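Local structure of methionine gamma-lyase (Trichomonas vaginalis, 1E5E) at residues Arg263-Ala275 and Gln304-Leu316. The protein belongs to the pyridoxal-phosphate-dependent enzymes of the Cys/Met metabolism family and assembles from four chains. Residues are numbered along the deposited sequence; the frame is centred on the assembly and turned at random. Where two conformers were deposited one is given.
Sequences RMKAESENAMKVA and QMRMYGSMITFIL. Unlike the reference sequence in segment 304-316: Y308 (reference Ser). With SO4 (sulfate ion), chain D.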
loop_
_atom_site.group_PDB
_atom_site.type_symbol
_atom_site.label_atom_id
_atom_site.label_comp_id
_atom_site.label_asym_id
_atom_site.label_seq_id
_atom_site.Cartn_x
_atom_site.Cartn_y
_atom_site.Cartn_z
ATOM N N ARG A 263 10.567 3.867 -21.044
ATOM C CA ARG A 263 9.179 4.108 -21.424
ATOM C C ARG A 263 9.069 5.299 -22.393
ATOM O O ARG A 263 8.457 5.209 -23.475
ATOM C CB ARG A 263 8.331 4.445 -20.169
ATOM C CG ARG A 263 7.977 3.234 -19.334
ATOM C CD ARG A 263 6.997 3.512 -18.204
ATOM N NE ARG A 263 7.509 4.316 -17.094
ATOM C CZ ARG A 263 7.311 5.618 -16.955
ATOM N NH1 ARG A 263 6.612 6.301 -17.873
ATOM N NH2 ARG A 263 7.784 6.229 -15.871
ATOM N N MET A 264 9.745 6.393 -22.090
ATOM C CA MET A 264 9.698 7.566 -22.972
ATOM C C MET A 264 10.251 7.217 -24.369
ATOM O O MET A 264 9.692 7.672 -25.365
ATOM C CB MET A 264 10.444 8.802 -22.464
ATOM C CG MET A 264 9.866 9.441 -21.210
ATOM S SD MET A 264 8.074 9.696 -21.282
ATOM C CE MET A 264 7.864 10.890 -22.588
ATOM N N LYS A 265 11.336 6.476 -24.425
ATOM C CA LYS A 265 11.921 6.062 -25.679
ATOM C C LYS A 265 10.950 5.170 -26.440
ATOM O O LYS A 265 10.695 5.442 -27.596
ATOM C CB LYS A 265 13.237 5.270 -25.547
ATOM C CG LYS A 265 14.292 6.154 -24.903
ATOM C CD LYS A 265 15.658 5.470 -24.793
ATOM C CE LYS A 265 16.715 6.579 -24.779
ATOM N NZ LYS A 265 18.087 6.004 -24.580
ATOM N N ALA A 266 10.482 4.126 -25.765
ATOM C CA ALA A 266 9.532 3.221 -26.415
ATOM C C ALA A 266 8.266 3.961 -26.823
ATOM O O ALA A 266 7.793 3.704 -27.939
ATOM C CB ALA A 266 9.182 2.086 -25.456
ATOM N N GLU A 267 7.755 4.876 -25.981
ATOM C CA GLU A 267 6.540 5.588 -26.377
ATOM C C GLU A 267 6.740 6.562 -27.528
ATOM O O GLU A 267 5.814 6.736 -28.350
ATOM C CB GLU A 267 5.921 6.306 -25.145
ATOM C CG GLU A 267 5.421 5.269 -24.142
ATOM C CD GLU A 267 5.131 5.685 -22.733
ATOM O OE1 GLU A 267 5.218 6.886 -22.409
ATOM O OE2 GLU A 267 4.808 4.783 -21.888
ATOM N N SER A 268 7.848 7.266 -27.610
ATOM C CA SER A 268 8.198 8.201 -28.674
ATOM C C SER A 268 8.338 7.477 -30.021
ATOM O O SER A 268 7.809 7.887 -31.067
ATOM C CB SER A 268 9.520 8.899 -28.294
ATOM O OG SER A 268 9.246 9.816 -27.179
ATOM N N GLU A 269 9.016 6.326 -30.001
ATOM C CA GLU A 269 9.229 5.503 -31.164
ATOM C C GLU A 269 7.881 4.999 -31.699
ATOM O O GLU A 269 7.641 5.168 -32.897
ATOM C CB GLU A 269 10.118 4.286 -30.910
ATOM C CG GLU A 269 11.532 4.652 -30.576
ATOM C CD GLU A 269 12.350 3.594 -29.855
ATOM O OE1 GLU A 269 13.575 3.829 -29.675
ATOM O OE2 GLU A 269 11.812 2.593 -29.319
ATOM N N ASN A 270 7.012 4.554 -30.792
ATOM C CA ASN A 270 5.696 4.133 -31.204
ATOM C C ASN A 270 4.898 5.293 -31.803
ATOM O O ASN A 270 4.181 5.132 -32.795
ATOM C CB ASN A 270 4.881 3.537 -30.053
ATOM C CG ASN A 270 5.157 2.094 -29.734
ATOM O OD1 ASN A 270 5.751 1.342 -30.519
ATOM N ND2 ASN A 270 4.660 1.669 -28.568
ATOM N N ALA A 271 4.971 6.435 -31.143
ATOM C CA ALA A 271 4.226 7.609 -31.542
ATOM C C ALA A 271 4.640 8.075 -32.949
ATOM O O ALA A 271 3.772 8.345 -33.766
ATOM C CB ALA A 271 4.401 8.791 -30.568
ATOM N N MET A 272 5.941 8.054 -33.240
ATOM C CA MET A 272 6.342 8.427 -34.606
ATOM C C MET A 272 5.635 7.484 -35.584
ATOM O O MET A 272 5.087 7.985 -36.582
ATOM C CB MET A 272 7.851 8.412 -34.802
ATOM C CG MET A 272 8.314 8.839 -36.196
ATOM S SD MET A 272 7.796 10.508 -36.673
ATOM C CE MET A 272 8.992 11.542 -35.877
ATOM N N LYS A 273 5.592 6.164 -35.338
ATOM C CA LYS A 273 4.952 5.278 -36.302
ATOM C C LYS A 273 3.451 5.538 -36.408
ATOM O O LYS A 273 2.915 5.593 -37.521
ATOM C CB LYS A 273 5.139 3.784 -35.967
ATOM C CG LYS A 273 6.601 3.373 -36.041
ATOM C CD LYS A 273 6.890 2.061 -35.349
ATOM C CE LYS A 273 8.388 1.706 -35.526
ATOM N NZ LYS A 273 8.622 0.470 -34.717
ATOM N N VAL A 274 2.818 5.744 -35.257
ATOM C CA VAL A 274 1.387 5.968 -35.252
ATOM C C VAL A 274 1.032 7.303 -35.902
ATOM O O VAL A 274 0.054 7.349 -36.678
ATOM C CB VAL A 274 0.781 5.877 -33.843
ATOM C CG1 VAL A 274 -0.670 6.284 -33.861
ATOM C CG2 VAL A 274 0.947 4.445 -33.299
ATOM N N ALA A 275 1.840 8.316 -35.647
ATOM C CA ALA A 275 1.514 9.622 -36.221
ATOM C C ALA A 275 1.629 9.547 -37.741
ATOM O O ALA A 275 0.761 10.090 -38.404
ATOM C CB ALA A 275 2.406 10.730 -35.664
ATOM N N GLN A 304 14.553 21.967 -28.484
ATOM C CA GLN A 304 14.107 21.811 -27.111
ATOM C C GLN A 304 13.810 20.390 -26.619
ATOM O O GLN A 304 13.792 20.131 -25.426
ATOM C CB GLN A 304 12.773 22.611 -27.004
ATOM C CG GLN A 304 13.001 24.056 -27.389
ATOM C CD GLN A 304 11.863 24.989 -27.100
ATOM O OE1 GLN A 304 12.148 26.169 -26.882
ATOM N NE2 GLN A 304 10.596 24.583 -27.061
ATOM N N MET A 305 13.550 19.455 -27.535
ATOM C CA MET A 305 13.165 18.094 -27.200
ATOM C C MET A 305 14.149 17.036 -27.647
ATOM O O MET A 305 14.442 16.940 -28.844
ATOM C CB MET A 305 11.773 17.835 -27.859
ATOM C CG MET A 305 10.757 18.900 -27.470
ATOM S SD MET A 305 9.159 18.767 -28.280
ATOM C CE MET A 305 8.605 17.215 -27.554
ATOM N N ARG A 306 14.649 16.196 -26.755
ATOM C CA ARG A 306 15.567 15.144 -27.151
ATOM C C ARG A 306 14.818 14.062 -27.926
ATOM O O ARG A 306 15.483 13.239 -28.575
ATOM C CB ARG A 306 16.263 14.493 -25.963
ATOM C CG ARG A 306 16.820 15.510 -24.985
ATOM C CD ARG A 306 17.828 14.917 -23.974
ATOM N NE ARG A 306 18.405 16.074 -23.257
ATOM C CZ ARG A 306 17.804 16.782 -22.305
ATOM N NH1 ARG A 306 16.597 16.531 -21.793
ATOM N NH2 ARG A 306 18.475 17.811 -21.796
ATOM N N MET A 307 13.515 13.882 -27.632
ATOM C CA MET A 307 12.681 12.919 -28.331
ATOM C C MET A 307 11.405 13.687 -28.679
ATOM O O MET A 307 11.187 14.694 -27.999
ATOM C CB MET A 307 12.328 11.655 -27.522
ATOM C CG MET A 307 13.612 10.836 -27.388
ATOM S SD MET A 307 13.410 9.258 -26.610
ATOM C CE MET A 307 13.140 9.714 -24.894
ATOM N N TYR A 308 10.589 13.202 -29.596
ATOM C CA TYR A 308 9.416 13.986 -29.940
ATOM C C TYR A 308 8.180 13.637 -29.135
ATOM O O TYR A 308 7.117 14.207 -29.414
ATOM C CB TYR A 308 9.173 13.923 -31.464
ATOM C CG TYR A 308 10.280 14.653 -32.220
ATOM C CD1 TYR A 308 11.160 13.990 -33.070
ATOM C CD2 TYR A 308 10.418 16.026 -32.081
ATOM C CE1 TYR A 308 12.132 14.689 -33.773
ATOM C CE2 TYR A 308 11.388 16.741 -32.755
ATOM C CZ TYR A 308 12.230 16.049 -33.618
ATOM O OH TYR A 308 13.206 16.762 -34.266
ATOM N N GLY A 309 8.304 12.766 -28.128
ATOM C CA GLY A 309 7.166 12.575 -27.222
ATOM C C GLY A 309 6.155 11.556 -27.741
ATOM O O GLY A 309 6.309 11.040 -28.843
ATOM N N SER A 310 5.132 11.279 -26.936
ATOM C CA SER A 310 4.185 10.252 -27.368
ATOM C C SER A 310 2.789 10.830 -27.480
ATOM O O SER A 310 1.906 10.020 -27.737
ATOM C CB SER A 310 4.294 9.037 -26.448
ATOM O OG SER A 310 3.538 9.252 -25.263
ATOM N N MET A 311 2.678 12.152 -27.421
ATOM C CA MET A 311 1.402 12.830 -27.623
ATOM C C MET A 311 1.249 13.062 -29.145
ATOM O O MET A 311 2.178 13.475 -29.840
ATOM C CB MET A 311 1.263 14.186 -26.909
ATOM C CG MET A 311 1.386 14.104 -25.366
ATOM S SD MET A 311 0.256 12.900 -24.643
ATOM C CE MET A 311 -1.330 13.610 -24.915
ATOM N N ILE A 312 0.037 12.841 -29.641
ATOM C CA ILE A 312 -0.297 13.043 -31.031
ATOM C C ILE A 312 -1.673 13.687 -31.038
ATOM O O ILE A 312 -2.537 13.056 -30.438
ATOM C CB ILE A 312 -0.350 11.745 -31.850
ATOM C CG1 ILE A 312 0.989 10.975 -31.922
ATOM C CG2 ILE A 312 -0.766 12.077 -33.294
ATOM C CD1 ILE A 312 0.823 9.592 -32.598
ATOM N N THR A 313 -1.900 14.816 -31.701
ATOM C CA THR A 313 -3.287 15.322 -31.723
ATOM C C THR A 313 -3.781 15.366 -33.167
ATOM O O THR A 313 -2.951 15.686 -34.033
ATOM C CB THR A 313 -3.328 16.701 -31.052
ATOM O OG1 THR A 313 -3.092 16.524 -29.642
ATOM C CG2 THR A 313 -4.682 17.370 -31.258
ATOM N N PHE A 314 -5.001 14.961 -33.470
ATOM C CA PHE A 314 -5.399 14.905 -34.866
ATOM C C PHE A 314 -6.871 15.284 -34.969
ATOM O O PHE A 314 -7.672 15.330 -34.034
ATOM C CB PHE A 314 -5.111 13.585 -35.584
ATOM C CG PHE A 314 -5.815 12.386 -34.978
ATOM C CD1 PHE A 314 -5.363 11.810 -33.790
ATOM C CD2 PHE A 314 -6.882 11.807 -35.602
ATOM C CE1 PHE A 314 -6.000 10.716 -33.231
ATOM C CE2 PHE A 314 -7.550 10.702 -35.062
ATOM C CZ PHE A 314 -7.090 10.162 -33.869
ATOM N N ILE A 315 -7.158 15.734 -36.201
ATOM C CA ILE A 315 -8.512 16.182 -36.536
ATOM C C ILE A 315 -9.021 15.369 -37.717
ATOM O O ILE A 315 -8.327 15.110 -38.714
ATOM C CB ILE A 315 -8.534 17.687 -36.791
ATOM C CG1 ILE A 315 -7.929 18.540 -35.678
ATOM C CG2 ILE A 315 -9.955 18.186 -37.073
ATOM C CD1 ILE A 315 -7.498 19.944 -36.146
ATOM N N LEU A 316 -10.237 14.835 -37.529
ATOM C CA LEU A 316 -10.863 14.065 -38.584
ATOM C C LEU A 316 -11.650 15.021 -39.506
ATOM O O LEU A 316 -12.294 15.963 -39.052
ATOM C CB LEU A 316 -11.827 12.995 -38.108
ATOM C CG LEU A 316 -11.263 11.890 -37.204
ATOM C CD1 LEU A 316 -12.401 11.030 -36.638
ATOM C CD2 LEU A 316 -10.214 11.049 -37.891
HETATM S S SO4 D . 14.853 15.063 -36.896
HETATM O O1 SO4 D . 14.766 13.697 -37.515
HETATM O O2 SO4 D . 13.532 15.768 -37.008
HETATM O O3 SO4 D . 15.870 15.876 -37.683
HETATM O O4 SO4 D . 15.322 14.936 -35.477
#
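M264 begins the contact, its CB lying 3.7 Å from CE of M307 in this conformer. K265 CG packs against both SD and CE of M307, 3.7 Å from SD. From CG the M307 chain is extended to SD and turns at chi3 (-72°), which brings CE beside M264 CB and K265 CG. M307 was modelled in two conformers, so the placing of its sulfur and methyl is less certain. E267 meets S310 through carbon, with CB to CB at 3.4 Å. The hydroxyl of S310 is used by Y210 instead.

S268 is the polar centre. Its OG is anti to the carbonyl carbon and donates to M264 O at 2.8 Å. That carbonyl also accepts from S268 N, on the opposite face of its plane. The same OG receives a weak, bent bond from G309 N at 3.2 Å, with 124° at the hydrogen. G309 O takes a CA-H...O contact from S268 CA and a hydrogen bond from Y289 OH.

A271 points its methyl group at the backbone of G309 and S310. M272 brings CE to 4.3 Å from CD1 of Y308, obliquely to the ring. The OH of Y308 bonds O4 of a sulfate ion, probably from the crystallisation liquor, which H298 and K302 also hold. V274 and A275 close on CD1 of I312, A275 CB at 3.6 Å. V287 and F388 extend this apolar layer.

The contact sets helix 260-279 against strand 311-316 and the loop leading into it, at 21° between the segment axes. The strand lies between 284-288 and 371-375 in the mixed sheet on which the helix packs. Apolar packing seats both ends. Between them, one buried serine hydroxyl links a helix carbonyl to the loop backbone, firmly on the helix side, weakly on the other.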